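Local coordinates for protein polyketide synthase (PDB 4GOX) that probably transfers a sulfuryl group from PAPS to a hydroxyl of a carrier-bound acyl intermediate, as the sulfotransferase domain of a cyanobacterial olefin synthase that makes hydrocarbons, at residues 51-56 and 123-128; 57-62 and 111-116; 148-153 and 229-234. All blocks are in the same frame, centred on the assembly; numbering follows the deposited sequence.

Contact 1 of 3, residues 51-56 and 123-128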
loop_
_atom_site.group_PDB
_atom_site.type_symbol
_atom_site.label_atom_id
_atom_site.label_comp_id
_atom_site.label_asym_id
_atom_site.label_seq_id
_atom_site.Cartn_x
_atom_site.Cartn_y
_atom_site.Cartn_z
ATOM N N TYR A 51 -4.290 0.423 12.522
ATOM C CA TYR A 51 -3.645 1.708 12.357
ATOM C C TYR A 51 -3.149 1.741 10.905
ATOM O O TYR A 51 -2.212 1.017 10.551
ATOM C CB TYR A 51 -2.521 1.945 13.382
ATOM C CG TYR A 51 -2.033 3.366 13.275
ATOM C CD1 TYR A 51 -2.884 4.435 13.543
ATOM C CD2 TYR A 51 -0.753 3.649 12.813
ATOM C CE1 TYR A 51 -2.471 5.749 13.362
ATOM C CE2 TYR A 51 -0.327 4.964 12.634
ATOM C CZ TYR A 51 -1.188 6.011 12.930
ATOM O OH TYR A 51 -0.808 7.320 12.776
ATOM N N SER A 52 -3.817 2.560 10.065
ATOM C CA SER A 52 -3.586 2.665 8.627
ATOM C C SER A 52 -3.172 4.086 8.224
ATOM O O SER A 52 -3.990 4.848 7.693
ATOM C CB SER A 52 -4.844 2.219 7.891
ATOM O OG SER A 52 -4.577 1.915 6.534
ATOM N N PRO A 53 -1.904 4.477 8.451
ATOM C CA PRO A 53 -1.512 5.858 8.137
ATOM C C PRO A 53 -1.214 6.102 6.664
ATOM O O PRO A 53 -1.136 5.134 5.912
ATOM C CB PRO A 53 -0.233 6.038 8.983
ATOM C CG PRO A 53 0.371 4.677 9.017
ATOM C CD PRO A 53 -0.784 3.724 9.072
ATOM N N PRO A 54 -0.937 7.368 6.239
ATOM C CA PRO A 54 -0.462 7.584 4.858
ATOM C C PRO A 54 0.934 6.952 4.686
ATOM O O PRO A 54 1.596 6.663 5.682
ATOM C CB PRO A 54 -0.396 9.109 4.735
ATOM C CG PRO A 54 -0.344 9.623 6.113
ATOM C CD PRO A 54 -0.977 8.633 7.011
ATOM N N GLU A 55 1.347 6.684 3.438
ATOM C CA GLU A 55 2.600 6.006 3.063
ATOM C C GLU A 55 3.824 6.278 3.939
ATOM O O GLU A 55 4.395 7.373 3.884
ATOM C CB GLU A 55 2.945 6.271 1.590
ATOM C CG GLU A 55 2.186 5.357 0.647
ATOM C CD GLU A 55 1.883 5.933 -0.716
ATOM O OE1 GLU A 55 0.701 5.877 -1.122
ATOM O OE2 GLU A 55 2.834 6.338 -1.423
ATOM N N LEU A 56 4.206 5.267 4.752
ATOM C CA LEU A 56 5.411 5.284 5.595
ATOM C C LEU A 56 6.686 5.230 4.755
ATOM O O LEU A 56 7.684 5.870 5.104
ATOM C CB LEU A 56 5.366 4.100 6.586
ATOM C CG LEU A 56 4.176 4.106 7.573
ATOM C CD1 LEU A 56 4.026 2.752 8.245
ATOM C CD2 LEU A 56 4.357 5.196 8.665
ATOM N N ARG A 123 -3.397 -2.018 18.254
ATOM C CA ARG A 123 -3.819 -1.886 16.857
ATOM C C ARG A 123 -2.858 -2.521 15.876
ATOM O O ARG A 123 -1.645 -2.436 16.051
ATOM C CB ARG A 123 -4.093 -0.418 16.478
ATOM C CG ARG A 123 -5.061 0.281 17.426
ATOM C CD ARG A 123 -5.482 1.630 16.909
ATOM N NE ARG A 123 -4.521 2.681 17.230
ATOM C CZ ARG A 123 -4.553 3.897 16.698
ATOM N NH1 ARG A 123 -5.493 4.218 15.810
ATOM N NH2 ARG A 123 -3.646 4.802 17.042
ATOM N N LEU A 124 -3.408 -3.139 14.826
ATOM C CA LEU A 124 -2.605 -3.748 13.782
ATOM C C LEU A 124 -2.177 -2.685 12.789
ATOM O O LEU A 124 -3.008 -2.100 12.101
ATOM C CB LEU A 124 -3.366 -4.899 13.101
ATOM C CG LEU A 124 -2.692 -5.519 11.860
ATOM C CD1 LEU A 124 -1.463 -6.318 12.243
ATOM C CD2 LEU A 124 -3.671 -6.371 11.076
ATOM N N LEU A 125 -0.860 -2.470 12.692
ATOM C CA LEU A 125 -0.250 -1.518 11.792
ATOM C C LEU A 125 -0.354 -2.034 10.355
ATOM O O LEU A 125 -0.077 -3.200 10.072
ATOM C CB LEU A 125 1.213 -1.266 12.195
ATOM C CG LEU A 125 2.074 -0.401 11.244
ATOM C CD1 LEU A 125 1.651 1.065 11.306
ATOM C CD2 LEU A 125 3.567 -0.519 11.598
ATOM N N ILE A 126 -0.803 -1.153 9.471
ATOM C CA ILE A 126 -0.966 -1.428 8.060
ATOM C C ILE A 126 -0.048 -0.472 7.316
ATOM O O ILE A 126 -0.226 0.743 7.425
ATOM C CB ILE A 126 -2.433 -1.270 7.556
ATOM C CG1 ILE A 126 -3.542 -1.869 8.506
ATOM C CG2 ILE A 126 -2.575 -1.701 6.079
ATOM C CD1 ILE A 126 -3.707 -3.383 8.617
ATOM N N ASP A 127 0.902 -1.024 6.535
ATOM C CA ASP A 127 1.790 -0.230 5.701
ATOM C C ASP A 127 1.274 -0.349 4.270
ATOM O O ASP A 127 1.450 -1.391 3.638
ATOM C CB ASP A 127 3.265 -0.708 5.805
ATOM C CG ASP A 127 4.272 0.077 4.963
ATOM O OD1 ASP A 127 5.480 -0.099 5.180
ATOM O OD2 ASP A 127 3.841 0.853 4.049
ATOM N N LYS A 128 0.634 0.713 3.752
ATOM C CA LYS A 128 0.158 0.689 2.366
ATOM C C LYS A 128 1.265 1.240 1.491
ATOM O O LYS A 128 1.861 2.277 1.818
ATOM C CB LYS A 128 -1.109 1.576 2.198
ATOM C CG LYS A 128 -1.685 1.561 0.765
ATOM C CD LYS A 128 -1.158 2.684 -0.158
ATOM C CE LYS A 128 -1.945 3.977 0.005
ATOM N NZ LYS A 128 -1.820 4.864 -1.190
HETATM O O HOH W 1 -0.018 2.685 5.717
HETATM O O HOH W 2 2.546 3.023 4.954
#
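Arg123 sets its guanidinium against the edge of the Tyr51 ring: Tyr51 CD1 sits over one face of the group, 3.5 Å from Arg123 NH1, and the two planes are 59° apart, so this is an oblique contact rather than a stack. A bend at chi3 (-84°) brings the arginine end back to the ring. At Leu124 the backbones join, Tyr51 N donating to Leu124 O at 2.9 Å. Leu125 then pairs with Tyr51 in a parallel beta bridge, and both side chains lie on the same face of the sheet. Leu125 CD1 meets the ring edge in its plane, 3.8 Å from Tyr51 CD2, and also approaches Pro53 and Leu56. Ile126 N completes the bridge, donating to Tyr51 O at 2.8 Å.

Beyond this point the 51-56 chain leaves the strand, as the CA separation of 6.6 Å between Leu56 and Asp127 attests, and water fills in. One water touches Pro53 O, Ile126 O and Lys128 N; a second accepts from Leu56 N and lies 2.7 Å from Asp127 OD2. The other carboxylate oxygen, Asp127 OD1, is hydrogen-bonded to the hydroxyls of Tyr113 and Tyr132. Lys128 bends at chi2 and chi3 to carry NZ to Glu55 OE1, a buried salt bridge of 2.7 Å met nearly along the C-O axis; Thr38 OG1 is another partner of NZ.

The short strand 50-51 thus forms an edge of the parallel sheet beside strand 124-129, as expected of the P-loop-like sulfotransferase fold, and the Lys128 side chain comes within about 4 Å of the bound adenosine-3'-5'-diphosphate.

Contact 2 of 3, residues 57-62 and 111-116; sequences HLLPFE and DIYAYL
Leu58 is the knob of this contact, its isobutyl group reaching from the loop into a hollow on helix 109-119 lined by Ile112, Tyr113 and Leu116. Both methyls rest on Ile112 CG2, Leu58 CD2 at 3.8 Å, the two side chains crossing at about a right angle, while CD1 also meets Leu116 CD1 tip to tip at 4.0 Å. The same CD1 lies over one face of the Tyr113 ring, offset toward the rim: it stands 4.1 Å from the centroid and 15° off the ring normal, a CH-pi contact. Leu58 CG is anti to its own carbonyl carbon (chi1 -70°), which carries the methyls to the helix. Closer to the backbone, Leu58 CB lies 3.7 Å from Tyr113 CZ.

The reciprocal bump is the Tyr113 ring, which projects from the helix to the start of the type I turn running from Leu58 to Phe61. Its hydroxyl end fits between two methylenes of the loop, with Tyr113 OH 3.5 Å from Leu58 CB and 3.6 Å from Leu59 CB, and the Leu59 side chain crosses the tyrosine at about a right angle. The polar partner of that hydroxyl is Asp127, on strand 124-129.

All five touching residues are buried. Helix 79-88 backs the hollow through Leu80, which touches both Ile112 and Leu116; strand 26-30 reaches Leu59 and Tyr113 through Phe28, and Phe146 meets the Tyr113 ring edge-to-face. The contact therefore ties the loop leading to helix 64-71 to helix 109-119, with helix 79-88 and strand 26-30 as neighbours.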
loop_
_atom_site.group_PDB
_atom_site.type_symbol
_atom_site.label_atom_id
_atom_site.label_comp_id
_atom_site.label_asym_id
_atom_site.label_seq_id
_atom_site.Cartn_x
_atom_site.Cartn_y
_atom_site.Cartn_z
ATOM N N HIS A 57 6.663 4.456 3.629
ATOM C CA HIS A 57 7.807 4.288 2.721
ATOM C C HIS A 57 9.092 3.895 3.465
ATOM O O HIS A 57 10.089 4.611 3.414
ATOM C CB HIS A 57 8.004 5.507 1.769
ATOM C CG HIS A 57 8.684 5.119 0.481
ATOM N ND1 HIS A 57 8.148 4.142 -0.359
ATOM C CD2 HIS A 57 9.878 5.514 -0.028
ATOM C CE1 HIS A 57 9.002 4.023 -1.365
ATOM N NE2 HIS A 57 10.060 4.825 -1.207
ATOM N N LEU A 58 9.026 2.786 4.222
ATOM C CA LEU A 58 10.137 2.275 5.050
ATOM C C LEU A 58 10.832 1.025 4.464
ATOM O O LEU A 58 12.055 0.943 4.469
ATOM C CB LEU A 58 9.586 1.906 6.437
ATOM C CG LEU A 58 9.140 3.079 7.344
ATOM C CD1 LEU A 58 8.335 2.559 8.550
ATOM C CD2 LEU A 58 10.362 3.880 7.806
ATOM N N LEU A 59 10.050 0.053 3.977
ATOM C CA LEU A 59 10.551 -1.228 3.455
ATOM C C LEU A 59 11.727 -1.191 2.458
ATOM O O LEU A 59 12.604 -2.042 2.613
ATOM C CB LEU A 59 9.382 -2.103 2.988
ATOM C CG LEU A 59 9.594 -3.624 2.926
ATOM C CD1 LEU A 59 9.825 -4.202 4.327
ATOM C CD2 LEU A 59 8.371 -4.296 2.340
ATOM N N PRO A 60 11.844 -0.224 1.486
ATOM C CA PRO A 60 12.985 -0.252 0.539
ATOM C C PRO A 60 14.363 0.034 1.109
ATOM O O PRO A 60 15.349 -0.063 0.378
ATOM C CB PRO A 60 12.650 0.881 -0.439
ATOM C CG PRO A 60 11.195 1.132 -0.297
ATOM C CD PRO A 60 10.887 0.841 1.115
ATOM N N PHE A 61 14.441 0.434 2.382
ATOM C CA PHE A 61 15.695 0.905 2.989
ATOM C C PHE A 61 16.150 0.069 4.149
ATOM O O PHE A 61 15.339 -0.522 4.848
ATOM C CB PHE A 61 15.483 2.358 3.460
ATOM C CG PHE A 61 14.808 3.203 2.397
ATOM C CD1 PHE A 61 15.510 3.606 1.256
ATOM C CD2 PHE A 61 13.466 3.539 2.503
ATOM C CE1 PHE A 61 14.883 4.375 0.266
ATOM C CE2 PHE A 61 12.832 4.278 1.497
ATOM C CZ PHE A 61 13.550 4.695 0.385
ATOM N N GLU A 62 17.447 0.034 4.358
ATOM C CA GLU A 62 18.086 -0.698 5.433
ATOM C C GLU A 62 17.980 0.113 6.748
ATOM O O GLU A 62 17.492 -0.399 7.762
ATOM C CB GLU A 62 19.557 -0.972 5.026
ATOM C CG GLU A 62 20.312 -1.889 5.949
ATOM C CD GLU A 62 19.725 -3.274 6.031
ATOM O OE1 GLU A 62 19.988 -4.092 5.120
ATOM O OE2 GLU A 62 19.005 -3.545 7.017
ATOM N N ASP A 111 13.802 -1.371 13.429
ATOM C CA ASP A 111 13.532 -0.645 14.670
ATOM C C ASP A 111 12.368 0.318 14.534
ATOM O O ASP A 111 11.602 0.433 15.483
ATOM C CB ASP A 111 14.801 0.076 15.169
ATOM C CG ASP A 111 15.902 -0.844 15.657
ATOM O OD1 ASP A 111 15.713 -2.081 15.613
ATOM O OD2 ASP A 111 16.939 -0.331 16.106
ATOM N N ILE A 112 12.220 0.987 13.355
ATOM C CA ILE A 112 11.116 1.909 13.069
ATOM C C ILE A 112 9.776 1.150 13.062
ATOM O O ILE A 112 8.808 1.625 13.647
ATOM C CB ILE A 112 11.355 2.761 11.789
ATOM C CG1 ILE A 112 12.743 3.427 11.793
ATOM C CG2 ILE A 112 10.258 3.790 11.565
ATOM C CD1 ILE A 112 13.034 4.461 12.984
ATOM N N TYR A 113 9.741 -0.052 12.440
ATOM C CA TYR A 113 8.550 -0.893 12.436
ATOM C C TYR A 113 8.186 -1.322 13.859
ATOM O O TYR A 113 7.026 -1.172 14.235
ATOM C CB TYR A 113 8.710 -2.107 11.504
ATOM C CG TYR A 113 8.475 -1.792 10.040
ATOM C CD1 TYR A 113 9.509 -1.894 9.106
ATOM C CD2 TYR A 113 7.211 -1.435 9.577
ATOM C CE1 TYR A 113 9.283 -1.659 7.746
ATOM C CE2 TYR A 113 6.978 -1.174 8.225
ATOM C CZ TYR A 113 8.013 -1.305 7.310
ATOM O OH TYR A 113 7.782 -1.017 5.987
ATOM N N ALA A 114 9.164 -1.820 14.658
ATOM C CA ALA A 114 8.937 -2.251 16.050
ATOM C C ALA A 114 8.446 -1.084 16.919
ATOM O O ALA A 114 7.569 -1.279 17.774
ATOM C CB ALA A 114 10.199 -2.861 16.642
ATOM N N TYR A 115 8.960 0.134 16.643
ATOM C CA TYR A 115 8.562 1.365 17.311
ATOM C C TYR A 115 7.101 1.679 16.996
ATOM O O TYR A 115 6.329 1.933 17.914
ATOM C CB TYR A 115 9.437 2.536 16.840
ATOM C CG TYR A 115 9.175 3.837 17.570
ATOM C CD1 TYR A 115 9.775 4.104 18.800
ATOM C CD2 TYR A 115 8.364 4.824 17.008
ATOM C CE1 TYR A 115 9.549 5.306 19.471
ATOM C CE2 TYR A 115 8.136 6.033 17.666
ATOM C CZ TYR A 115 8.728 6.267 18.900
ATOM O OH TYR A 115 8.534 7.460 19.546
ATOM N N LEU A 116 6.732 1.704 15.708
ATOM C CA LEU A 116 5.362 2.035 15.316
ATOM C C LEU A 116 4.350 1.002 15.837
ATOM O O LEU A 116 3.288 1.395 16.303
ATOM C CB LEU A 116 5.233 2.281 13.806
ATOM C CG LEU A 116 6.011 3.464 13.210
ATOM C CD1 LEU A 116 6.026 3.386 11.690
ATOM C CD2 LEU A 116 5.428 4.798 13.631
#

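Contact 3 of 3, residues 148-153 and 229-234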
loop_
_atom_site.group_PDB
_atom_site.type_symbol
_atom_site.label_atom_id
_atom_site.label_comp_id
_atom_site.label_asym_id
_atom_site.label_seq_id
_atom_site.Cartn_x
_atom_site.Cartn_y
_atom_site.Cartn_z
ATOM N N GLN A 148 5.356 -12.897 10.999
ATOM C CA GLN A 148 3.918 -12.936 10.740
ATOM C C GLN A 148 3.357 -11.801 9.880
ATOM O O GLN A 148 2.220 -11.389 10.120
ATOM C CB GLN A 148 3.171 -12.990 12.091
ATOM C CG GLN A 148 3.177 -14.360 12.756
ATOM C CD GLN A 148 2.008 -15.204 12.314
ATOM O OE1 GLN A 148 0.947 -15.215 12.951
ATOM N NE2 GLN A 148 2.176 -15.937 11.215
ATOM N N ALA A 149 4.101 -11.322 8.851
ATOM C CA ALA A 149 3.564 -10.283 7.955
ATOM C C ALA A 149 2.413 -10.838 7.117
ATOM O O ALA A 149 2.487 -11.965 6.630
ATOM C CB ALA A 149 4.651 -9.746 7.037
ATOM N N LYS A 150 1.352 -10.055 6.968
ATOM C CA LYS A 150 0.207 -10.402 6.111
ATOM C C LYS A 150 0.193 -9.453 4.937
ATOM O O LYS A 150 0.461 -8.264 5.103
ATOM C CB LYS A 150 -1.129 -10.340 6.859
ATOM C CG LYS A 150 -1.352 -11.527 7.781
ATOM C CD LYS A 150 -2.773 -11.482 8.344
ATOM C CE LYS A 150 -3.060 -12.612 9.301
ATOM N NZ LYS A 150 -2.572 -12.296 10.665
ATOM N N TYR A 151 -0.117 -9.968 3.757
ATOM C CA TYR A 151 -0.125 -9.149 2.554
ATOM C C TYR A 151 -1.494 -9.084 1.890
ATOM O O TYR A 151 -2.027 -10.112 1.469
ATOM C CB TYR A 151 0.926 -9.665 1.544
ATOM C CG TYR A 151 2.291 -9.848 2.164
ATOM C CD1 TYR A 151 3.108 -8.752 2.437
ATOM C CD2 TYR A 151 2.733 -11.106 2.556
ATOM C CE1 TYR A 151 4.348 -8.912 3.043
ATOM C CE2 TYR A 151 3.979 -11.277 3.152
ATOM C CZ TYR A 151 4.773 -10.178 3.410
ATOM O OH TYR A 151 6.001 -10.367 3.978
ATOM N N ILE A 152 -2.025 -7.862 1.745
ATOM C CA ILE A 152 -3.262 -7.603 1.004
ATOM C C ILE A 152 -2.808 -7.148 -0.396
ATOM O O ILE A 152 -2.190 -6.095 -0.530
ATOM C CB ILE A 152 -4.128 -6.526 1.697
ATOM C CG1 ILE A 152 -4.599 -7.006 3.089
ATOM C CG2 ILE A 152 -5.340 -6.157 0.797
ATOM C CD1 ILE A 152 -5.123 -5.872 3.973
ATOM N N HIS A 153 -3.037 -7.984 -1.412
ATOM C CA HIS A 153 -2.676 -7.672 -2.785
ATOM C C HIS A 153 -3.917 -7.072 -3.458
ATOM O O HIS A 153 -4.838 -7.797 -3.829
ATOM C CB HIS A 153 -2.214 -8.949 -3.516
ATOM C CG HIS A 153 -1.828 -8.771 -4.963
ATOM N ND1 HIS A 153 -1.485 -9.861 -5.752
ATOM C CD2 HIS A 153 -1.656 -7.639 -5.688
ATOM C CE1 HIS A 153 -1.177 -9.357 -6.936
ATOM N NE2 HIS A 153 -1.277 -8.024 -6.942
ATOM N N ASP A 229 -11.775 -10.544 8.161
ATOM C CA ASP A 229 -11.623 -11.958 8.502
ATOM C C ASP A 229 -10.165 -12.372 8.320
ATOM O O ASP A 229 -9.623 -13.098 9.158
ATOM C CB ASP A 229 -12.551 -12.839 7.641
ATOM C CG ASP A 229 -14.049 -12.667 7.892
ATOM O OD1 ASP A 229 -14.425 -12.155 8.986
ATOM O OD2 ASP A 229 -14.845 -13.060 7.012
ATOM N N PHE A 230 -9.526 -11.870 7.241
ATOM C CA PHE A 230 -8.126 -12.138 6.919
ATOM C C PHE A 230 -7.183 -11.551 7.978
ATOM O O PHE A 230 -6.277 -12.246 8.438
ATOM C CB PHE A 230 -7.790 -11.607 5.517
ATOM C CG PHE A 230 -6.328 -11.694 5.135
ATOM C CD1 PHE A 230 -5.735 -12.923 4.855
ATOM C CD2 PHE A 230 -5.562 -10.543 4.985
ATOM C CE1 PHE A 230 -4.386 -13.000 4.487
ATOM C CE2 PHE A 230 -4.214 -10.621 4.620
ATOM C CZ PHE A 230 -3.634 -11.847 4.382
ATOM N N LEU A 231 -7.429 -10.291 8.384
ATOM C CA LEU A 231 -6.637 -9.579 9.391
ATOM C C LEU A 231 -6.946 -9.997 10.842
ATOM O O LEU A 231 -6.191 -9.640 11.747
ATOM C CB LEU A 231 -6.812 -8.057 9.222
ATOM C CG LEU A 231 -6.372 -7.448 7.874
ATOM C CD1 LEU A 231 -6.732 -5.976 7.805
ATOM C CD2 LEU A 231 -4.887 -7.663 7.611
ATOM N N GLY A 232 -8.044 -10.733 11.046
ATOM C CA GLY A 232 -8.465 -11.212 12.358
ATOM C C GLY A 232 -9.199 -10.193 13.206
ATOM O O GLY A 232 -9.168 -10.278 14.437
ATOM N N VAL A 233 -9.869 -9.225 12.569
ATOM C CA VAL A 233 -10.664 -8.216 13.284
ATOM C C VAL A 233 -12.150 -8.360 12.910
ATOM O O VAL A 233 -12.475 -9.039 11.934
ATOM C CB VAL A 233 -10.138 -6.763 13.095
ATOM C CG1 VAL A 233 -8.749 -6.599 13.714
ATOM C CG2 VAL A 233 -10.131 -6.346 11.614
ATOM N N ASP A 234 -13.047 -7.748 13.684
ATOM C CA ASP A 234 -14.463 -7.789 13.351
ATOM C C ASP A 234 -14.746 -6.647 12.391
ATOM O O ASP A 234 -14.024 -5.651 12.409
ATOM C CB ASP A 234 -15.339 -7.651 14.607
ATOM C CG ASP A 234 -15.268 -8.834 15.548
ATOM O OD1 ASP A 234 -15.062 -9.972 15.062
ATOM O OD2 ASP A 234 -15.459 -8.632 16.767
#
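Lys150 and Phe230 lie alongside each other and run in opposite directions, the lysine chain passing over one face of the ring. Its CD atom stands 4.2 Å from the ring centroid and 18° off the normal, so the methylene makes a CH-pi contact displaced toward the rim. Nearer the backbone, Lys150 CB approaches Phe230 CE2 at 3.8 Å. The chain is extended through chi2 and chi3 and turns at chi4 (83°); at that turn, Lys150 CE comes within 3.4 Å of Phe230 O, at the end of helix 220-231. The contact is made through the aliphatic part of the lysine.

Phe230 carries CG anti to the backbone N (chi1 174°), which directs the ring from the helix onto the strand. There it also meets Ile152, again antiparallel in the run of the side chains, with Ile152 CG1 3.9 Å from Phe230 CE2 and set obliquely to the ring. Leu231 takes the next position: its CD2 lies 4.1 Å from Ile152 CD1, and these two chains cross at about a right angle. An alanine in place of Phe230 would probably open a gap between Lys150 and Ile152 and leave the lysine methylenes without the surface they lie on.

The helix ends at Leu231; Gly232, with positive phi, is the first residue to leave helical geometry. The contact seats the last turn of helix 220-231 on strand 149-155, which is flanked in the sheet by strands 26-30 and 208-212; Leu209 of the latter touches Phe230, while Ala27 of the former touches Leu231.

In the fold
Contacts 1 and 3 both build on the central parallel sheet, on strands 124-129 and 149-155, with strand 26-30 between them. Leu231 bridges the two, packing against Leu124 and Ile126. Contact 2 is nested in the chain loop closed by contact 1 and joins it directly: Tyr113 OH lies 2.6 Å from Asp127 OD1, a probable hydrogen bond, and Leu116 packs on Leu56 and Leu125. Chemistry follows place. Contact 1, whose Lys128 approaches the nucleotide, mixes strand pairing, waters and a buried ion pair; contact 2 is buried and largely apolar; contact 3 is helix-on-sheet packing with two partly exposed members, Lys150 and Phe230.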